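Local atomic coordinates of putative hemin transport system, substrate-binding protein (Burkholderia cenocepacia J2315, PDB entry 5GIZ), a protein that binds heme in the periplasm and, as the substrate-binding component of a bacterial heme-uptake system, probably hands it to an inner-membrane transporter. Residues Leu57-Leu63 / Ala81-Val85; Asp68-Ala72 / Val111-Leu115; Ala138-Pro144 / His263-Ser267. One frame throughout, in Å; residues are numbered along the deposited sequence.

Interaction 1. Residues Leu57-Leu63 / Ala81-Val85; sequences LSAEGLL and AIAQV
Leu63 N donates to Ala59 O at 2.8 Å in the opening turns of helix 59-64, and both of these residues also reach across to helix 79-87. One step earlier, at the N-cap, Ser58 OG takes Gly61 N at 2.9 Å, which anchors the start of the helix on the side facing away from the neighbour. Between the two segments the contact is packing.

Ala59 sits at its centre. Ala59 CB lies 3.7 Å from Ala81 O, the acceptor of Val85 N, and also touches Ala81 CB; the same Ala59 CB comes within 4.0 Å of Val85 CG2 and is overlaid by Gln84. Gln84 CG stands anti to the backbone N (chi1 -171°) and the chain runs on extended, which lays the amide alongside this methyl, with Gln84 OE1 3.6 Å from Ala59 CB. NE2 then reaches the CG of Glu60, whose carboxylate plane is turned 29° from the amide; that edge of the contact is exposed.

Deeper in, Val85 presents both methyls to Leu62. Leu62 CD2 lies 4.0 Å from Val85 CG2, with the two side chains at roughly a right angle, while Leu63 CD2 approaches Val85 CG1 more loosely. At the other end Ala81 CB rests against Leu57 O, and Leu57 CD1 meets Ile82 CD1 at 4.2 Å.

The short segment axes run 9.4 Å apart at closest and cross at -36°, so the two helices point broadly the same way. They pack side by side on the parallel sheet: Leu57 and Leu62 touch Ile11 and Ile9 of strand 6-11, Val85 and Leu63 lean on Val90 just before strand 91-94, and helix 79-87 is the crossover of a beta-alpha-beta unit joining strands 69-72 and 91-94.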
loop_
_atom_site.group_PDB
_atom_site.type_symbol
_atom_site.label_atom_id
_atom_site.label_comp_id
_atom_site.label_asym_id
_atom_site.label_seq_id
_atom_site.Cartn_x
_atom_site.Cartn_y
_atom_site.Cartn_z
ATOM N N LEU A 57 12.891 -12.455 -2.984
ATOM C CA LEU A 57 13.723 -12.418 -1.777
ATOM C C LEU A 57 14.973 -13.242 -1.958
ATOM O O LEU A 57 14.931 -14.291 -2.620
ATOM C CB LEU A 57 12.935 -12.914 -0.572
ATOM C CG LEU A 57 11.766 -12.065 -0.090
ATOM C CD1 LEU A 57 10.964 -12.737 0.971
ATOM C CD2 LEU A 57 12.248 -10.732 0.439
ATOM N N SER A 58 16.087 -12.799 -1.366
ATOM C CA SER A 58 17.264 -13.624 -1.228
ATOM C C SER A 58 17.207 -14.375 0.093
ATOM O O SER A 58 17.404 -13.785 1.166
ATOM C CB SER A 58 18.530 -12.784 -1.255
ATOM O OG SER A 58 19.680 -13.556 -0.917
ATOM N N ALA A 59 16.949 -15.684 0.019
ATOM C CA ALA A 59 16.864 -16.448 1.229
ATOM C C ALA A 59 18.206 -16.441 1.977
ATOM O O ALA A 59 18.238 -16.303 3.201
ATOM C CB ALA A 59 16.398 -17.861 0.948
ATOM N N GLU A 60 19.309 -16.577 1.238
ATOM C CA GLU A 60 20.621 -16.549 1.829
ATOM C C GLU A 60 20.921 -15.219 2.494
ATOM O O GLU A 60 21.464 -15.182 3.589
ATOM C CB GLU A 60 21.707 -16.769 0.768
ATOM C CG GLU A 60 21.510 -18.007 -0.052
ATOM C CD GLU A 60 20.945 -17.686 -1.425
ATOM O OE1 GLU A 60 21.754 -17.756 -2.393
ATOM O OE2 GLU A 60 19.734 -17.355 -1.563
ATOM N N GLY A 61 20.568 -14.133 1.819
ATOM C CA GLY A 61 20.753 -12.803 2.395
ATOM C C GLY A 61 19.950 -12.608 3.647
ATOM O O GLY A 61 20.438 -12.098 4.671
ATOM N N LEU A 62 18.701 -13.009 3.562
ATOM C CA LEU A 62 17.808 -12.960 4.707
ATOM C C LEU A 62 18.357 -13.770 5.877
ATOM O O LEU A 62 18.478 -13.277 7.009
ATOM C CB LEU A 62 16.418 -13.412 4.223
ATOM C CG LEU A 62 15.270 -13.239 5.207
ATOM C CD1 LEU A 62 13.925 -13.298 4.470
ATOM C CD2 LEU A 62 15.276 -14.306 6.314
ATOM N N LEU A 63 18.752 -15.012 5.616
ATOM C CA LEU A 63 19.302 -15.842 6.699
ATOM C C LEU A 63 20.589 -15.328 7.249
ATOM O O LEU A 63 20.909 -15.571 8.405
ATOM C CB LEU A 63 19.467 -17.315 6.256
ATOM C CG LEU A 63 18.129 -18.015 6.031
ATOM C CD1 LEU A 63 18.316 -19.310 5.264
ATOM C CD2 LEU A 63 17.380 -18.228 7.325
ATOM N N ALA A 81 12.128 -19.430 -1.926
ATOM C CA ALA A 81 12.889 -18.627 -0.948
ATOM C C ALA A 81 12.242 -18.768 0.453
ATOM O O ALA A 81 12.908 -19.090 1.440
ATOM C CB ALA A 81 12.996 -17.169 -1.388
ATOM N N ILE A 82 10.930 -18.642 0.527
ATOM C CA ILE A 82 10.241 -18.819 1.811
ATOM C C ILE A 82 10.509 -20.217 2.351
ATOM O O ILE A 82 10.745 -20.437 3.550
ATOM C CB ILE A 82 8.722 -18.569 1.685
ATOM C CG1 ILE A 82 8.413 -17.127 1.312
ATOM C CG2 ILE A 82 8.018 -18.915 2.985
ATOM C CD1 ILE A 82 8.870 -16.097 2.341
ATOM N N ALA A 83 10.452 -21.201 1.469
ATOM C CA ALA A 83 10.669 -22.554 1.908
ATOM C C ALA A 83 12.096 -22.750 2.460
ATOM O O ALA A 83 12.279 -23.473 3.447
ATOM C CB ALA A 83 10.390 -23.497 0.757
ATOM N N GLN A 84 13.099 -22.154 1.810
ATOM C CA GLN A 84 14.472 -22.241 2.293
ATOM C C GLN A 84 14.613 -21.613 3.696
ATOM O O GLN A 84 15.340 -22.136 4.551
ATOM C CB GLN A 84 15.456 -21.588 1.311
ATOM C CG GLN A 84 16.912 -21.829 1.664
ATOM C CD GLN A 84 17.906 -21.238 0.661
ATOM O OE1 GLN A 84 17.551 -20.907 -0.477
ATOM N NE2 GLN A 84 19.156 -21.091 1.094
ATOM N N VAL A 85 13.904 -20.508 3.939
ATOM C CA VAL A 85 13.981 -19.848 5.258
ATOM C C VAL A 85 13.342 -20.685 6.365
ATOM O O VAL A 85 13.919 -20.882 7.468
ATOM C CB VAL A 85 13.345 -18.433 5.204
ATOM C CG1 VAL A 85 13.209 -17.797 6.607
ATOM C CG2 VAL A 85 14.139 -17.525 4.265
#

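Interaction 2. Residues Asp68-Ala72 / Val111-Leu115; sequences DLVLA and VAQAL
Leu71 forks into helix 101-114 and makes the tight part of this contact. Its chi1 of -52° swings CG beside the backbone N, and the extended chi2 (173°) then sets where the two methyls lie. Leu71 CD2 comes down on Ala114 CB at 3.7 Å; Leu71 CD1 meets Val111 CG1 at 3.9 Å, with the side chains nearly perpendicular, and also lies 4.2 Å from Leu115 CD2. One strand leucine thus touches Val111 and Ala114, which share a single turn of helix, the turn that closes with Leu115 N bonding to Val111 O.

The Leu69 side is looser. This leucine uses only one methyl: Leu69 CD2 sits 3.7 Å from the carbonyl atom Ala114 O and 4.1 Å from Leu115 CD2, but stays 4.4 Å from Ala114 CB. Here Ala114 is partly exposed.

The joint is a helix packed on one face of a parallel sheet. Strand 69-72 lies between strands 6-11 and 91-94, with backbone bonds to both; Val8 of strand 6-11 touches Leu71 and Leu115, and helix 13-23 lies next to helix 101-114, its Leu15, Thr18 and Leu22 against Val111.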
loop_
_atom_site.group_PDB
_atom_site.type_symbol
_atom_site.label_atom_id
_atom_site.label_comp_id
_atom_site.label_asym_id
_atom_site.label_seq_id
_atom_site.Cartn_x
_atom_site.Cartn_y
_atom_site.Cartn_z
ATOM N N ASP A 68 15.301 -14.578 14.161
ATOM C CA ASP A 68 14.507 -15.503 14.950
ATOM C C ASP A 68 13.076 -15.613 14.431
ATOM O O ASP A 68 12.384 -16.617 14.669
ATOM C CB ASP A 68 14.432 -15.021 16.401
ATOM C CG ASP A 68 15.772 -14.981 17.053
ATOM O OD1 ASP A 68 16.566 -15.989 16.918
ATOM O OD2 ASP A 68 16.166 -13.940 17.621
ATOM N N LEU A 69 12.625 -14.554 13.744
ATOM C CA LEU A 69 11.242 -14.493 13.260
ATOM C C LEU A 69 11.177 -13.639 12.017
ATOM O O LEU A 69 11.840 -12.635 11.957
ATOM C CB LEU A 69 10.396 -13.884 14.363
ATOM C CG LEU A 69 8.934 -13.547 14.075
ATOM C CD1 LEU A 69 8.132 -14.795 13.750
ATOM C CD2 LEU A 69 8.315 -12.797 15.252
ATOM N N VAL A 70 10.344 -14.030 11.059
ATOM C CA VAL A 70 10.033 -13.276 9.876
ATOM C C VAL A 70 8.517 -13.036 9.867
ATOM O O VAL A 70 7.746 -13.981 9.951
ATOM C CB VAL A 70 10.447 -14.022 8.575
ATOM C CG1 VAL A 70 9.944 -13.288 7.349
ATOM C CG2 VAL A 70 11.945 -14.289 8.524
ATOM N N LEU A 71 8.114 -11.788 9.763
ATOM C CA LEU A 71 6.754 -11.404 9.521
ATOM C C LEU A 71 6.630 -11.113 8.056
ATOM O O LEU A 71 7.312 -10.228 7.545
ATOM C CB LEU A 71 6.396 -10.157 10.325
ATOM C CG LEU A 71 6.719 -10.235 11.829
ATOM C CD1 LEU A 71 6.457 -8.842 12.459
ATOM C CD2 LEU A 71 5.983 -11.346 12.481
ATOM N N ALA A 72 5.784 -11.880 7.373
ATOM C CA ALA A 72 5.720 -11.831 5.933
ATOM C C ALA A 72 4.366 -11.494 5.398
ATOM O O ALA A 72 3.342 -12.080 5.807
ATOM C CB ALA A 72 6.160 -13.174 5.349
ATOM N N VAL A 111 0.546 -8.664 14.160
ATOM C CA VAL A 111 1.940 -8.341 14.339
ATOM C C VAL A 111 2.176 -8.178 15.868
ATOM O O VAL A 111 3.138 -8.682 16.397
ATOM C CB VAL A 111 2.327 -7.058 13.552
ATOM C CG1 VAL A 111 3.685 -6.527 14.021
ATOM C CG2 VAL A 111 2.314 -7.366 12.058
ATOM N N ALA A 112 1.259 -7.508 16.591
ATOM C CA ALA A 112 1.477 -7.325 18.034
ATOM C C ALA A 112 1.527 -8.685 18.783
ATOM O O ALA A 112 2.344 -8.877 19.707
ATOM C CB ALA A 112 0.394 -6.431 18.627
ATOM N N GLN A 113 0.692 -9.628 18.350
ATOM C CA GLN A 113 0.730 -10.985 18.897
ATOM C C GLN A 113 2.066 -11.663 18.618
ATOM O O GLN A 113 2.680 -12.217 19.538
ATOM C CB GLN A 113 -0.369 -11.862 18.302
ATOM C CG GLN A 113 -0.265 -13.358 18.702
ATOM C CD GLN A 113 -0.403 -13.642 20.191
ATOM O OE1 GLN A 113 0.189 -14.605 20.714
ATOM N NE2 GLN A 113 -1.199 -12.835 20.886
ATOM N N ALA A 114 2.515 -11.616 17.351
ATOM C CA ALA A 114 3.745 -12.290 16.942
ATOM C C ALA A 114 4.941 -11.758 17.714
ATOM O O ALA A 114 5.879 -12.508 18.011
ATOM C CB ALA A 114 3.976 -12.136 15.450
ATOM N N LEU A 115 4.903 -10.461 18.030
ATOM C CA LEU A 115 5.996 -9.743 18.718
ATOM C C LEU A 115 5.859 -9.738 20.258
ATOM O O LEU A 115 6.709 -9.177 20.943
ATOM C CB LEU A 115 6.120 -8.310 18.189
ATOM C CG LEU A 115 6.528 -8.180 16.715
ATOM C CD1 LEU A 115 6.575 -6.709 16.340
ATOM C CD2 LEU A 115 7.855 -8.851 16.406
#

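Interaction 3. Residues Ala138-Pro144 / His263-Ser267; sequences AVAARVP and HRRLS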
loop_
_atom_site.group_PDB
_atom_site.type_symbol
_atom_site.label_atom_id
_atom_site.label_comp_id
_atom_site.label_asym_id
_atom_site.label_seq_id
_atom_site.Cartn_x
_atom_site.Cartn_y
_atom_site.Cartn_z
ATOM N N ALA A 138 -14.763 12.643 7.577
ATOM C CA ALA A 138 -14.234 13.641 6.632
ATOM C C ALA A 138 -14.725 13.350 5.196
ATOM O O ALA A 138 -15.154 14.233 4.447
ATOM C CB ALA A 138 -12.720 13.662 6.690
ATOM N N VAL A 139 -14.688 12.090 4.803
ATOM C CA VAL A 139 -15.120 11.673 3.462
ATOM C C VAL A 139 -16.622 11.875 3.280
ATOM O O VAL A 139 -17.073 12.445 2.269
ATOM C CB VAL A 139 -14.710 10.220 3.183
ATOM C CG1 VAL A 139 -15.307 9.703 1.883
ATOM C CG2 VAL A 139 -13.205 10.139 3.116
ATOM N N ALA A 140 -17.382 11.492 4.301
ATOM C CA ALA A 140 -18.832 11.568 4.253
ATOM C C ALA A 140 -19.339 13.023 4.177
ATOM O O ALA A 140 -20.419 13.228 3.655
ATOM C CB ALA A 140 -19.444 10.841 5.438
ATOM N N ALA A 141 -18.523 13.981 4.626
ATOM C CA ALA A 141 -18.941 15.382 4.735
ATOM C C ALA A 141 -19.229 15.935 3.342
ATOM O O ALA A 141 -20.180 16.702 3.136
ATOM C CB ALA A 141 -17.870 16.198 5.422
ATOM N N ARG A 142 -18.405 15.550 2.377
ATOM C CA ARG A 142 -18.572 16.053 1.047
ATOM C C ARG A 142 -17.913 15.148 0.002
ATOM O O ARG A 142 -16.731 14.804 0.101
ATOM C CB ARG A 142 -17.992 17.455 0.990
ATOM C CG ARG A 142 -18.508 18.292 -0.133
ATOM C CD ARG A 142 -17.918 19.693 -0.064
ATOM N NE ARG A 142 -18.286 20.427 1.160
ATOM C CZ ARG A 142 -19.340 21.230 1.296
ATOM N NH1 ARG A 142 -20.194 21.434 0.293
ATOM N NH2 ARG A 142 -19.540 21.842 2.456
ATOM N N VAL A 143 -18.689 14.826 -1.017
ATOM C CA VAL A 143 -18.196 14.023 -2.132
ATOM C C VAL A 143 -17.261 14.904 -2.951
ATOM O O VAL A 143 -17.589 16.050 -3.258
ATOM C CB VAL A 143 -19.374 13.576 -3.023
ATOM C CG1 VAL A 143 -18.917 12.703 -4.168
ATOM C CG2 VAL A 143 -20.435 12.846 -2.188
ATOM N N PRO A 144 -16.080 14.400 -3.309
ATOM C CA PRO A 144 -15.198 15.158 -4.223
ATOM C C PRO A 144 -15.966 15.569 -5.486
ATOM O O PRO A 144 -16.546 14.705 -6.159
ATOM C CB PRO A 144 -14.074 14.177 -4.526
ATOM C CG PRO A 144 -14.014 13.331 -3.258
ATOM C CD PRO A 144 -15.471 13.128 -2.916
ATOM N N HIS A 263 -8.856 11.803 -0.404
ATOM C CA HIS A 263 -10.118 12.534 -0.503
ATOM C C HIS A 263 -9.845 14.065 -0.643
ATOM O O HIS A 263 -10.457 14.722 -1.469
ATOM C CB HIS A 263 -10.973 12.279 0.748
ATOM C CG HIS A 263 -12.215 13.087 0.819
ATOM N ND1 HIS A 263 -12.273 14.233 1.573
ATOM C CD2 HIS A 263 -13.445 12.911 0.284
ATOM C CE1 HIS A 263 -13.486 14.755 1.471
ATOM N NE2 HIS A 263 -14.233 13.940 0.752
ATOM N N ARG A 264 -8.871 14.594 0.094
ATOM C CA ARG A 264 -8.536 16.013 -0.024
ATOM C C ARG A 264 -8.054 16.291 -1.432
ATOM O O ARG A 264 -8.469 17.260 -2.058
ATOM C CB ARG A 264 -7.398 16.434 0.941
ATOM C CG ARG A 264 -6.931 17.866 0.840
ATOM C CD ARG A 264 -5.598 18.193 1.540
ATOM N NE ARG A 264 -5.760 18.102 2.974
ATOM C CZ ARG A 264 -5.228 17.172 3.737
ATOM N NH1 ARG A 264 -4.418 16.271 3.248
ATOM N NH2 ARG A 264 -5.468 17.178 5.051
ATOM N N ARG A 265 -7.147 15.462 -1.916
ATOM C CA ARG A 265 -6.568 15.683 -3.239
ATOM C C ARG A 265 -7.556 15.581 -4.392
ATOM O O ARG A 265 -7.583 16.393 -5.345
ATOM C CB ARG A 265 -5.321 14.826 -3.499
ATOM C CG ARG A 265 -4.191 15.118 -2.489
ATOM C CD ARG A 265 -2.876 14.452 -2.880
ATOM N NE ARG A 265 -1.924 14.781 -1.855
ATOM C CZ ARG A 265 -0.606 14.697 -1.967
ATOM N NH1 ARG A 265 -0.017 14.265 -3.080
ATOM N NH2 ARG A 265 0.105 15.093 -0.975
ATOM N N LEU A 266 -8.458 14.632 -4.260
ATOM C CA LEU A 266 -9.484 14.477 -5.293
ATOM C C LEU A 266 -10.437 15.683 -5.207
ATOM O O LEU A 266 -10.883 16.198 -6.251
ATOM C CB LEU A 266 -10.281 13.203 -5.065
ATOM C CG LEU A 266 -9.565 11.888 -5.323
ATOM C CD1 LEU A 266 -10.495 10.742 -5.043
ATOM C CD2 LEU A 266 -9.124 11.730 -6.765
ATOM N N SER A 267 -10.739 16.120 -3.990
ATOM C CA SER A 267 -11.633 17.246 -3.757
ATOM C C SER A 267 -11.064 18.555 -4.314
ATOM O O SER A 267 -11.783 19.377 -4.939
ATOM C CB SER A 267 -11.983 17.399 -2.287
ATOM O OG SER A 267 -12.684 16.244 -1.863
HETATM O O HOH W 1 -14.859 17.196 -0.631
#
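Pro144 and His263 meet where the chain leaves helix 118-141, the long helix that links the two lobes in this class of periplasmic binding protein. The contact fastens the end of that linker to the last helix of the chain, 255-269.

Hydrogen bonds come first. His263 NE2 donates to Arg142 O at 2.7 Å with an N-H...O angle of 160°, and the oxygen lies close to the imidazole plane. The approach is nearly along the C=O axis, so the ring is aimed straight at a carbonyl just beyond the helix, and the bond uses the N-H of NE2. The same carbonyl takes a second bond, from a water 3.1 Å from Arg142 O; that water also donates to Ser267 OG at 2.7 Å. Ser267 OG in turn gives its own proton to His263 O at 2.7 Å, one helical turn back. His263 O therefore has two donors, Ser267 OG and Ser267 N, which arrive from opposite faces of its plane.

The face of the imidazole carries a CH-pi contact. With CG anti to the backbone N (chi1 174°), the ring reaches across to the linker helix, where Val139 CA stands 3.8 Å from the centroid of the His263 ring.

Apolar packing comes mainly from Pro144. Pro144 CG lies 3.6 Å from His263 CD2, obliquely to the ring, and Pro144 CB lies 4.0 Å from Leu266 CB; Pro150 and Leu270 also touch this proline.

A polar atom takes the second face of the ring: opposite Val139, Ser267 OG sits over the centre of the His263 imidazole, 3.7 Å above its plane.

How the interactions relate
Interactions 1 and 2 belong to one lobe and meet at strand 69-72: its Leu69 and Leu71 face helix 101-114, while Val70 points to the other side of the sheet, where Val70 CG2 lies 4.0 Å from Leu62 CD2 of interaction 1. Their centres are 16 Å apart. Interaction 3 is in the other half of the molecule, its centre 43 Å from interaction 1 and 36 Å from interaction 2; helix 118-141, which follows helix 101-114, spans that gap. Interaction 1 is nearest the heme site: the side chain of Leu57 is about 5 Å from that of Gln54 and about 7 Å from that of Tyr53, the axial iron ligand in heme-bound structures; this model is heme-free.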